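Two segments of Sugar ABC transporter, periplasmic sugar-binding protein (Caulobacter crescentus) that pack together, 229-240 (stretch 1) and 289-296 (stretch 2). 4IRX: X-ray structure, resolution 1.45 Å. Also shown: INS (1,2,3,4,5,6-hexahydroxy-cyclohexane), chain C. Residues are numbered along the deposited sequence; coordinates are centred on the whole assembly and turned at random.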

# COMPACT_ATOMS: atom_id res chain seq x y z
N ASP A 229 5.88 1.63 -4.23
CA ASP A 229 6.35 0.74 -3.10
C ASP A 229 7.86 0.69 -2.99
O ASP A 229 8.38 0.40 -1.92
CB ASP A 229 5.85 -0.73 -3.11
CG ASP A 229 4.38 -0.86 -2.82
OD1 ASP A 229 3.77 0.11 -2.33
OD2 ASP A 229 3.81 -1.94 -3.12
N ALA A 230 8.56 0.92 -4.09
CA ALA A 230 10.03 0.79 -4.13
C ALA A 230 10.52 -0.58 -3.65
O ALA A 230 11.47 -0.69 -2.88
CB ALA A 230 10.70 1.93 -3.34
N ILE A 231 9.86 -1.64 -4.11
CA ILE A 231 10.36 -2.97 -3.78
C ILE A 231 11.63 -3.22 -4.60
O ILE A 231 11.81 -2.61 -5.65
CB ILE A 231 9.30 -4.10 -4.01
CG1 ILE A 231 9.05 -4.32 -5.49
CG2 ILE A 231 7.99 -3.78 -3.26
CD1 ILE A 231 7.99 -5.43 -5.78
N PRO A 232 12.53 -4.08 -4.09
CA PRO A 232 13.82 -4.25 -4.78
C PRO A 232 13.72 -4.66 -6.24
O PRO A 232 14.55 -4.24 -7.04
CB PRO A 232 14.51 -5.34 -3.95
CG PRO A 232 13.88 -5.21 -2.59
CD PRO A 232 12.47 -4.79 -2.81
N GLU A 233 12.73 -5.46 -6.59
CA GLU A 233 12.54 -5.90 -7.97
C GLU A 233 12.28 -4.70 -8.88
O GLU A 233 12.80 -4.62 -9.99
CB GLU A 233 11.38 -6.91 -8.04
CG GLU A 233 11.25 -7.71 -9.32
CD GLU A 233 10.13 -8.74 -9.21
OE1 GLU A 233 9.43 -8.77 -8.17
OE2 GLU A 233 9.93 -9.50 -10.18
N ALA A 234 11.49 -3.75 -8.39
CA ALA A 234 11.22 -2.53 -9.16
C ALA A 234 12.46 -1.65 -9.24
O ALA A 234 12.74 -1.04 -10.28
CB ALA A 234 10.06 -1.75 -8.55
N LEU A 235 13.18 -1.54 -8.14
CA LEU A 235 14.42 -0.76 -8.11
C LEU A 235 15.40 -1.26 -9.19
O LEU A 235 16.04 -0.45 -9.88
CB LEU A 235 15.05 -0.77 -6.70
CG LEU A 235 14.18 -0.21 -5.55
CD1 LEU A 235 14.89 -0.37 -4.19
CD2 LEU A 235 13.92 1.25 -5.81
N ALA A 236 15.48 -2.58 -9.35
CA ALA A 236 16.34 -3.19 -10.36
C ALA A 236 15.89 -2.83 -11.77
O ALA A 236 16.73 -2.57 -12.63
CB ALA A 236 16.40 -4.69 -10.17
N ARG A 237 14.57 -2.80 -12.00
CA ARG A 237 14.06 -2.39 -13.29
C ARG A 237 14.33 -0.93 -13.61
O ARG A 237 14.49 -0.55 -14.78
CB ARG A 237 12.55 -2.67 -13.39
CG ARG A 237 12.15 -4.15 -13.34
CD ARG A 237 12.63 -4.91 -14.56
NE ARG A 237 13.98 -5.42 -14.37
CZ ARG A 237 14.94 -5.44 -15.30
NH1 ARG A 237 14.70 -4.99 -16.52
NH2 ARG A 237 16.13 -5.93 -15.00
N ILE A 238 14.33 -0.09 -12.58
CA ILE A 238 14.67 1.31 -12.76
C ILE A 238 16.15 1.44 -13.07
O ILE A 238 16.54 2.17 -13.99
CB ILE A 238 14.26 2.15 -11.54
CG1 ILE A 238 12.73 2.11 -11.41
CG2 ILE A 238 14.80 3.58 -11.67
CD1 ILE A 238 12.17 2.69 -10.11
N LYS A 239 16.98 0.70 -12.34
CA LYS A 239 18.43 0.67 -12.62
C LYS A 239 18.71 0.21 -14.06
O LYS A 239 19.60 0.75 -14.72
CB LYS A 239 19.17 -0.21 -11.61
CG LYS A 239 20.67 -0.32 -11.89
CD LYS A 239 21.36 -1.21 -10.89
CE LYS A 239 22.80 -1.46 -11.34
NZ LYS A 239 23.55 -2.20 -10.28
N ALA A 240 17.92 -0.74 -14.54
CA ALA A 240 18.07 -1.28 -15.91
C ALA A 240 17.52 -0.37 -17.00
O ALA A 240 17.77 -0.61 -18.19
CB ALA A 240 17.42 -2.66 -16.01
N GLU A 289 17.81 6.54 -2.20
CA GLU A 289 16.83 7.07 -1.25
C GLU A 289 15.73 6.05 -0.94
O GLU A 289 14.90 6.26 -0.04
CB GLU A 289 16.22 8.39 -1.76
CG GLU A 289 17.26 9.52 -1.74
CD GLU A 289 16.76 10.88 -2.15
OE1 GLU A 289 15.57 11.02 -2.53
OE2 GLU A 289 17.58 11.83 -2.10
N ALA A 290 15.73 4.93 -1.65
CA ALA A 290 14.78 3.87 -1.35
C ALA A 290 15.25 3.13 -0.12
O ALA A 290 16.42 2.80 -0.02
CB ALA A 290 14.61 2.92 -2.53
N SER A 291 14.34 2.87 0.80
CA SER A 291 14.69 2.23 2.07
C SER A 291 15.23 0.82 1.89
O SER A 291 16.02 0.36 2.70
CB SER A 291 13.50 2.24 3.05
OG SER A 291 12.39 1.53 2.54
N ARG A 292 14.81 0.14 0.83
CA ARG A 292 15.20 -1.25 0.59
C ARG A 292 16.28 -1.40 -0.50
O ARG A 292 16.46 -2.48 -1.06
CB ARG A 292 13.98 -2.12 0.27
CG ARG A 292 12.94 -2.17 1.40
CD ARG A 292 11.71 -2.97 1.05
NE ARG A 292 12.00 -4.39 0.80
CZ ARG A 292 11.16 -5.22 0.18
NH1 ARG A 292 9.98 -4.79 -0.28
NH2 ARG A 292 11.52 -6.48 -0.03
N ILE A 293 17.00 -0.32 -0.79
CA ILE A 293 18.02 -0.35 -1.84
C ILE A 293 19.08 -1.44 -1.59
O ILE A 293 19.58 -2.09 -2.52
CB ILE A 293 18.66 1.06 -2.07
CG1 ILE A 293 19.50 1.07 -3.36
CG2 ILE A 293 19.44 1.53 -0.85
CD1 ILE A 293 18.67 0.83 -4.62
N GLY A 294 19.36 -1.69 -0.32
CA GLY A 294 20.34 -2.70 0.01
C GLY A 294 19.97 -4.11 -0.40
O GLY A 294 20.85 -4.97 -0.48
N GLU A 295 18.69 -4.35 -0.70
CA GLU A 295 18.21 -5.65 -1.19
C GLU A 295 18.27 -5.83 -2.71
O GLU A 295 18.00 -6.93 -3.22
CB GLU A 295 16.76 -5.89 -0.74
CG GLU A 295 16.54 -5.94 0.75
CD GLU A 295 15.07 -6.10 1.13
OE1 GLU A 295 14.40 -7.01 0.59
OE2 GLU A 295 14.59 -5.31 1.96
N MSE A 296 18.59 -4.77 -3.44
CA MSE A 296 18.51 -4.80 -4.90
C MSE A 296 19.77 -5.47 -5.43
O MSE A 296 20.85 -5.17 -4.94
CB MSE A 296 18.42 -3.39 -5.47
CG MSE A 296 18.21 -3.34 -6.99
SE MSE A 296 18.73 -1.67 -7.76
CE MSE A 296 20.60 -1.71 -7.21
C1 INS C . 0.19 -0.86 0.05
C2 INS C . 1.14 -1.31 -1.02
C3 INS C . 0.70 -2.67 -1.50
C4 INS C . -0.67 -2.60 -2.08
C5 INS C . -1.65 -2.19 -1.03
C6 INS C . -1.25 -0.87 -0.42
O1 INS C . 0.55 0.42 0.50
O2 INS C . 1.16 -0.39 -2.06
O3 INS C . 1.62 -3.19 -2.44
O4 INS C . -1.04 -3.82 -2.64
O5 INS C . -2.92 -2.13 -1.59
O6 INS C . -2.17 -0.45 0.55
O HOH W 1 8.78 -1.96 0.02
O HOH W 2 12.29 0.62 -0.62

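Two segments distant in sequence can pack closely without a direct hydrogen bond between them, provided that apolar surfaces fit and that polar groups find partners of their own. The contact between 229-240 and 289-296 in this sugar-binding protein is a compact example. No hydrogen bond crosses it directly; 479 Å² of surface, both sides summed, is buried largely through van der Waals contact, with two waters joining the backbone of one stretch to R292 of the other.

The largest single share belongs to M296, present as selenomethionine, which lies along the helix of the first stretch. Its CG sits 3.7 Å from A236 N and 3.8 Å from P232 O, so the side chain runs beside helical backbone. These two backbone atoms are already paired with each other, A236 N donating to P232 O at 3.0 Å, and an apolar neighbour therefore leaves neither without a partner. Farther out, M296 SE approaches L235 CB at 3.9 Å and L235 O at 3.6 Å, while M296 CE reaches K239 CD at 3.8 Å. The extended lysine, with all four chi angles in t, thus contributes its aliphatic portion to the contact. One flexible side chain in this way touches residues on successive turns of the helix.

P232, next in covered area, stands at the first turn of that helix, immediately after the N-cap residue I231. Its ring meets two residues that are themselves joined. P232 CD lies over one face of the R292 guanidinium, 3.3 Å from R292 CZ, and P232 CG is 3.5 Å from E295 CB. The edge of the guanidinium is engaged within its own stretch: R292 NE donates to E295 OE2 and R292 NH2 to E295 OE1, both at 3.0 Å and nearly straight, in a two-pronged salt bridge. The general point is that a guanidinium can use its polar edge for hydrogen bonding while its flat face remains free to pack against an aliphatic ring.

R292 also anchors the water links. Water 1 accepts from R292 NH1 and donates to D229 O, both at 3.1 Å; water 2 accepts from R292 N at 2.9 Å and donates to A230 O at 2.7 Å. Backbone and side chain of the same arginine are thereby connected to consecutive carbonyls. D229 turns its carboxylate to the ligand instead, receiving hydrogen bonds from INS O2 at OD1 (2.7 Å) and from INS O3 at OD2 (2.6 Å).

L235 supplies the buried apolar part of the contact. Its CD1 lies 3.7 Å from A290 CB and 4.0 Å from I293 CD1, meeting the two end residues of the type I turn that runs from A290 to I293. Although the CA-to-CB bond of I293 points away, the end of its side chain comes nearer to the helix. A230 CB adds a further apolar contact with A290 CB at 4.1 Å.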